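Local structure of Alr3699 protein (Nostoc sp., 4XSO) at residues Ser192-Ser195 against Lys196-Gln200; His255-Ile258 against Thr259-Leu263. The protein belongs by family to the GT-B glycosyltransferases, proteins built from two Rossmann-like domains that each carry a parallel beta sheet flanked by helices. All blocks are in the same frame, centred on the assembly; numbering follows the deposited sequence.

Interaction 1: residues Ser192-Ser195 against Lys196-Gln200; sequences SDIS and KLRQQ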
ATOM      1  N   SER A 192      -6.929 -30.216 -47.294  1.00 47.40           N
ATOM      2  CA  SER A 192      -7.803 -29.525 -48.229  1.00 50.31           C
ATOM      3  C   SER A 192      -8.160 -28.082 -47.818  1.00 47.88           C
ATOM      4  O   SER A 192      -8.388 -27.250 -48.680  1.00 47.04           O
ATOM      5  CB  SER A 192      -9.051 -30.381 -48.516  1.00 54.98           C
ATOM      6  OG  SER A 192      -9.756 -30.602 -47.314  1.00 63.46           O
ATOM      7  N   ASP A 193      -8.221 -27.764 -46.525  1.00 41.26           N
ATOM      8  CA  ASP A 193      -8.309 -26.366 -46.087  1.00 39.65           C
ATOM      9  C   ASP A 193      -6.992 -25.609 -46.414  1.00 39.82           C
ATOM     10  O   ASP A 193      -7.045 -24.474 -46.830  1.00 37.95           O
ATOM     11  CB  ASP A 193      -8.585 -26.238 -44.569  1.00 43.82           C
ATOM     12  CG  ASP A 193     -10.043 -26.544 -44.200  1.00 51.24           C
ATOM     13  OD1 ASP A 193     -10.883 -26.614 -45.119  1.00 50.83           O
ATOM     14  OD2 ASP A 193     -10.364 -26.729 -43.000  1.00 66.89           O
ATOM     15  N   ILE A 194      -5.848 -26.261 -46.215  1.00 34.79           N
ATOM     16  CA  ILE A 194      -4.554 -25.689 -46.516  1.00 36.52           C
ATOM     17  C   ILE A 194      -4.525 -25.289 -47.989  1.00 39.22           C
ATOM     18  O   ILE A 194      -4.326 -24.141 -48.303  1.00 35.46           O
ATOM     19  CB  ILE A 194      -3.381 -26.642 -46.195  1.00 35.56           C
ATOM     20  CG1 ILE A 194      -3.238 -26.836 -44.679  1.00 38.45           C
ATOM     21  CG2 ILE A 194      -2.052 -26.115 -46.758  1.00 38.79           C
ATOM     22  CD1 ILE A 194      -2.289 -27.973 -44.289  1.00 38.05           C
ATOM     23  N   SER A 195      -4.808 -26.241 -48.869  1.00 43.47           N
ATOM     24  CA  SER A 195      -4.743 -25.999 -50.325  1.00 44.22           C
ATOM     25  C   SER A 195      -5.668 -24.882 -50.738  1.00 41.13           C
ATOM     26  O   SER A 195      -5.279 -24.015 -51.512  1.00 37.20           O
ATOM     27  CB  SER A 195      -5.040 -27.286 -51.108  1.00 47.58           C
ATOM     28  OG  SER A 195      -4.953 -26.999 -52.506  1.00 58.40           O
ATOM     29  N   LYS A 196      -6.876 -24.835 -50.181  1.00 41.12           N
ATOM     30  CA  LYS A 196      -7.773 -23.749 -50.530  1.00 42.41           C
ATOM     31  C   LYS A 196      -7.293 -22.390 -50.107  1.00 39.85           C
ATOM     32  O   LYS A 196      -7.450 -21.359 -50.819  1.00 37.78           O
ATOM     33  CB  LYS A 196      -9.181 -24.004 -49.948  1.00 46.94           C
ATOM     34  CG  LYS A 196      -9.975 -25.013 -50.793  1.00 60.78           C
ATOM     35  CD  LYS A 196      -9.780 -24.792 -52.321  1.00 68.70           C
ATOM     36  CE  LYS A 196     -10.909 -25.317 -53.209  1.00 74.72           C
ATOM     37  NZ  LYS A 196     -12.032 -24.334 -53.362  1.00 72.11           N
ATOM     38  N   LEU A 197      -6.814 -22.353 -48.885  1.00 35.04           N
ATOM     39  CA  LEU A 197      -6.337 -21.114 -48.340  1.00 35.22           C
ATOM     40  C   LEU A 197      -5.129 -20.576 -49.142  1.00 34.51           C
ATOM     41  O   LEU A 197      -5.091 -19.367 -49.433  1.00 34.27           O
ATOM     42  CB  LEU A 197      -6.026 -21.276 -46.829  1.00 35.68           C
ATOM     43  CG  LEU A 197      -5.541 -20.027 -46.093  1.00 39.24           C
ATOM     44  CD1 LEU A 197      -6.525 -18.871 -46.178  1.00 42.45           C
ATOM     45  CD2 LEU A 197      -5.302 -20.361 -44.633  1.00 40.46           C
ATOM     46  N   ARG A 198      -4.154 -21.444 -49.449  1.00 31.90           N
ATOM     47  CA  ARG A 198      -3.038 -21.012 -50.291  1.00 36.22           C
ATOM     48  C   ARG A 198      -3.561 -20.457 -51.686  1.00 39.46           C
ATOM     49  O   ARG A 198      -3.066 -19.478 -52.202  1.00 36.37           O
ATOM     50  CB  ARG A 198      -2.045 -22.146 -50.451  1.00 33.09           C
ATOM     51  CG  ARG A 198      -1.262 -22.438 -49.188  1.00 32.58           C
ATOM     52  CD  ARG A 198      -0.535 -23.761 -49.281  1.00 32.25           C
ATOM     53  NE  ARG A 198       0.409 -23.806 -50.386  1.00 36.17           N
ATOM     54  CZ  ARG A 198       1.657 -23.376 -50.364  1.00 35.76           C
ATOM     55  NH1 ARG A 198       2.184 -22.845 -49.267  1.00 42.20           N
ATOM     56  NH2 ARG A 198       2.400 -23.516 -51.439  1.00 32.57           N
ATOM     57  N   GLN A 199      -4.588 -21.093 -52.228  1.00 39.53           N
ATOM     58  CA  GLN A 199      -5.199 -20.677 -53.485  1.00 42.83           C
ATOM     59  C   GLN A 199      -5.781 -19.301 -53.378  1.00 41.19           C
ATOM     60  O   GLN A 199      -5.450 -18.473 -54.193  1.00 43.30           O
ATOM     61  CB  GLN A 199      -6.281 -21.664 -53.972  1.00 44.09           C
ATOM     62  CG  GLN A 199      -5.683 -22.826 -54.723  1.00 53.54           C
ATOM     63  CD  GLN A 199      -6.687 -23.914 -55.141  1.00 70.68           C
ATOM     64  OE1 GLN A 199      -7.789 -24.044 -54.584  1.00 86.39           O
ATOM     65  NE2 GLN A 199      -6.288 -24.724 -56.116  1.00 69.17           N
ATOM     66  N   GLN A 200      -6.619 -19.051 -52.369  1.00 39.93           N
ATOM     67  CA  GLN A 200      -7.240 -17.770 -52.185  1.00 39.49           C
ATOM     68  C   GLN A 200      -6.231 -16.677 -51.881  1.00 42.44           C
ATOM     69  O   GLN A 200      -6.456 -15.506 -52.169  1.00 39.64           O
ATOM     70  CB  GLN A 200      -8.259 -17.860 -51.077  1.00 39.83           C
ATOM     71  CG  GLN A 200      -9.430 -18.754 -51.477  1.00 42.37           C
ATOM     72  CD  GLN A 200     -10.626 -18.639 -50.542  1.00 52.03           C
ATOM     73  OE1 GLN A 200     -10.597 -17.909 -49.566  1.00 55.73           O
ATOM     74  NE2 GLN A 200     -11.688 -19.357 -50.853  1.00 58.59           N
TER
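Ile194 and Arg198 lie side by side one turn apart on helix 191-201, an alpha helix of the group 1 glycosyltransferase region of this GT-B protein. Their pairing marks the better packed side. The methyl CG2 of Ile194 rests 3.8 Å from CD of Arg198, both side chains running the same way, and in the backbone Arg198 N gives Ile194 O a 2.9 Å bond with an N-H...O angle of 175°. Ile194 CG2 stands anti to its own backbone N, which turns this branch along the helix to the arginine, while CG1 lies beside the backbone N. The Arg198 chain then bends at chi3 (60°), and its guanidinium is held from several directions: NH1 forms a salt bridge with Asp284 and also bonds Ala282 O, and NH2 bonds the carbonyls of Ala204 and Asn206. So many partners should fix the group's rotation. Next to it Leu197 packs on Leu279 and Ala282 of helix 276-282, and its N bonds Asp193 O at 3.0 Å.

The side formed by Ser192, Lys196 and Gln199 is solvent-exposed and looser, and its contacts across the turn are made by the roots of side chains against carbonyls. Lys196 N reaches Ser192 O at 3.2 Å from well above the carbonyl plane, 40° out of it, a less direct approach than that of Arg198 N. The end of the lysine leads away from the preceding turn. Gln199 N bonds Ser195 O at 3.1 Å, and the same oxygen has the aliphatic part of the glutamine alongside it, with Gln199 CG 3.4 Å from Ser195 O.

Interaction 2: residues His255-Ile258 against Thr259-Leu263; sequences HQQI and TRLGL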
ATOM      1  N   HIS A 255       7.257  -0.763 -45.531  1.00 34.30           N
ATOM      2  CA  HIS A 255       6.793  -0.576 -46.915  1.00 36.77           C
ATOM      3  C   HIS A 255       7.888  -0.044 -47.838  1.00 39.01           C
ATOM      4  O   HIS A 255       8.029  -0.486 -48.998  1.00 35.20           O
ATOM      5  CB  HIS A 255       5.562   0.341 -46.934  1.00 38.91           C
ATOM      6  CG  HIS A 255       4.276  -0.336 -46.510  1.00 35.58           C
ATOM      7  ND1 HIS A 255       3.753  -1.415 -47.178  1.00 39.83           N
ATOM      8  CD2 HIS A 255       3.331   0.028 -45.614  1.00 36.47           C
ATOM      9  CE1 HIS A 255       2.583  -1.755 -46.665  1.00 37.01           C
ATOM     10  NE2 HIS A 255       2.301  -0.893 -45.709  1.00 39.70           N
ATOM     11  N   GLN A 256       8.717   0.846 -47.300  1.00 41.32           N
ATOM     12  CA  GLN A 256       9.733   1.516 -48.128  1.00 41.79           C
ATOM     13  C   GLN A 256      10.823   0.544 -48.386  1.00 39.71           C
ATOM     14  O   GLN A 256      11.301   0.395 -49.526  1.00 41.41           O
ATOM     15  CB  GLN A 256      10.322   2.722 -47.397  1.00 43.46           C
ATOM     16  CG  GLN A 256       9.272   3.803 -47.117  1.00 58.11           C
ATOM     17  CD  GLN A 256       9.886   5.178 -46.872  1.00 65.10           C
ATOM     18  OE1 GLN A 256      10.137   5.574 -45.721  1.00 73.86           O
ATOM     19  NE2 GLN A 256      10.156   5.901 -47.963  1.00 59.20           N
ATOM     20  N   GLN A 257      11.192  -0.171 -47.311  1.00 39.13           N
ATOM     21  CA  GLN A 257      12.218  -1.207 -47.387  1.00 35.36           C
ATOM     22  C   GLN A 257      11.833  -2.207 -48.495  1.00 37.08           C
ATOM     23  O   GLN A 257      12.648  -2.551 -49.381  1.00 35.04           O
ATOM     24  CB  GLN A 257      12.380  -1.947 -46.011  1.00 38.81           C
ATOM     25  CG  GLN A 257      13.372  -3.112 -46.030  1.00 39.47           C
ATOM     26  CD  GLN A 257      13.400  -3.968 -44.766  1.00 39.75           C
ATOM     27  OE1 GLN A 257      12.536  -3.863 -43.924  1.00 39.19           O
ATOM     28  NE2 GLN A 257      14.389  -4.842 -44.659  1.00 38.88           N
ATOM     29  N   ILE A 258      10.619  -2.751 -48.393  1.00 34.01           N
ATOM     30  CA  ILE A 258      10.165  -3.715 -49.342  1.00 33.24           C
ATOM     31  C   ILE A 258      10.237  -3.197 -50.811  1.00 34.78           C
ATOM     32  O   ILE A 258      10.650  -3.893 -51.721  1.00 34.39           O
ATOM     33  CB  ILE A 258       8.695  -4.111 -49.019  1.00 34.94           C
ATOM     34  CG1 ILE A 258       8.611  -4.956 -47.744  1.00 34.15           C
ATOM     35  CG2 ILE A 258       8.046  -4.825 -50.216  1.00 34.03           C
ATOM     36  CD1 ILE A 258       7.235  -4.958 -47.159  1.00 33.88           C
ATOM     37  N   THR A 259       9.737  -2.001 -51.045  1.00 38.41           N
ATOM     38  CA  THR A 259       9.886  -1.364 -52.368  1.00 39.70           C
ATOM     39  C   THR A 259      11.368  -1.095 -52.711  1.00 37.78           C
ATOM     40  O   THR A 259      11.817  -1.416 -53.776  1.00 40.10           O
ATOM     41  CB  THR A 259       9.127  -0.046 -52.405  1.00 43.37           C
ATOM     42  OG1 THR A 259       7.717  -0.318 -52.335  1.00 44.12           O
ATOM     43  CG2 THR A 259       9.451   0.702 -53.722  1.00 48.17           C
ATOM     44  N   ARG A 260      12.147  -0.554 -51.799  1.00 38.62           N
ATOM     45  CA  ARG A 260      13.593  -0.419 -52.083  1.00 41.90           C
ATOM     46  C   ARG A 260      14.325  -1.751 -52.486  1.00 49.52           C
ATOM     47  O   ARG A 260      15.227  -1.763 -53.356  1.00 45.89           O
ATOM     48  CB  ARG A 260      14.249   0.240 -50.876  1.00 43.95           C
ATOM     49  CG  ARG A 260      15.775   0.389 -50.941  1.00 52.45           C
ATOM     50  CD  ARG A 260      16.328   1.223 -49.755  1.00 50.08           C
ATOM     51  NE  ARG A 260      16.077   0.647 -48.420  1.00 55.72           N
ATOM     52  CZ  ARG A 260      16.648  -0.462 -47.917  1.00 63.65           C
ATOM     53  NH1 ARG A 260      17.518  -1.182 -48.614  1.00 71.02           N
ATOM     54  NH2 ARG A 260      16.339  -0.872 -46.693  1.00 66.81           N
ATOM     55  N   LEU A 261      13.952  -2.877 -51.860  1.00 44.17           N
ATOM     56  CA  LEU A 261      14.541  -4.180 -52.211  1.00 38.91           C
ATOM     57  C   LEU A 261      13.934  -4.782 -53.440  1.00 38.10           C
ATOM     58  O   LEU A 261      14.359  -5.828 -53.897  1.00 35.33           O
ATOM     59  CB  LEU A 261      14.481  -5.148 -51.032  1.00 41.22           C
ATOM     60  CG  LEU A 261      15.443  -4.591 -49.960  1.00 39.85           C
ATOM     61  CD1 LEU A 261      15.118  -5.037 -48.548  1.00 43.33           C
ATOM     62  CD2 LEU A 261      16.877  -4.941 -50.312  1.00 40.98           C
ATOM     63  N   GLY A 262      12.959  -4.117 -54.048  1.00 40.45           N
ATOM     64  CA  GLY A 262      12.251  -4.765 -55.168  1.00 42.53           C
ATOM     65  C   GLY A 262      11.397  -5.978 -54.818  1.00 39.09           C
ATOM     66  O   GLY A 262      11.127  -6.832 -55.671  1.00 39.81           O
ATOM     67  N   LEU A 263      10.913  -6.037 -53.579  1.00 42.77           N
ATOM     68  CA  LEU A 263      10.121  -7.186 -53.094  1.00 35.76           C
ATOM     69  C   LEU A 263       8.574  -7.045 -53.003  1.00 41.36           C
ATOM     70  O   LEU A 263       7.904  -7.822 -52.292  1.00 36.78           O
ATOM     71  CB  LEU A 263      10.651  -7.531 -51.738  1.00 37.29           C
ATOM     72  CG  LEU A 263      12.061  -8.147 -51.802  1.00 39.72           C
ATOM     73  CD1 LEU A 263      12.506  -8.336 -50.366  1.00 42.27           C
ATOM     74  CD2 LEU A 263      12.094  -9.445 -52.606  1.00 38.86           C
TER
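Gln257 meets two side chains of the following turn with its methylene CG, which lies 3.6 Å from Leu261 CD1 and 3.8 Å from Arg260 NH2. The glutamine crosses both at a slant, and its amide plane is only 15° from the guanidinium plane of Arg260. With CG anti to the backbone N (chi1 176°) and the chain extended beyond it, Gln257 carries its amide out to another helix, where NE2 bonds Asp226 OD1 and His222 O. Those two acceptors fix the far end of the side chain whose middle touches Leu261. In the backbone, Leu261 N bonds Gln257 O at 2.8 Å.

The helix then closes in a Schellman motif. Gly262 takes positive phi (67°), and two bonds run back into the last turn: Leu263 N to Ile258 O at 2.8 Å, and Gly262 N to Thr259 O at 2.9 Å. The hydrophobic contact that commonly accompanies this cap is present too, with Ile258 CG2 4.1 Å from Leu263 CB. On the exposed side, Thr259 N bonds His255 O at 3.1 Å, and its hydroxyl OG1 adds a weak bond to that oxygen.

Further out, Ile258 touches Val267 and Phe269 of strand 267-271 and Ile225 of helix 221-228, and Leu263 lies on Leu228 of the same helix. The cap ends helix 248-260 of a beta-alpha-beta crossover, the unit that joins strands 235-240 and 267-271, with helix 221-228 packed alongside.

In the fold
Both contacts belong to the group 1 glycosyltransferase region and follow one another along the chain, but they do not touch: their centres are 27 Å apart and the nearest atoms about 16 Å. Helix 191-201, with interaction 1, precedes strand 207-212; interaction 2 ends the helix that follows strand 235-240, the neighbour of strand 207-212 in the six-stranded parallel sheet. A second route joins them, since interaction 2 packs on edge strand 267-271 and the chain then passes into helix 276-282, which touches interaction 1. Their centres lie 27 and 29 Å from the centre of the chain, so both are peripheral.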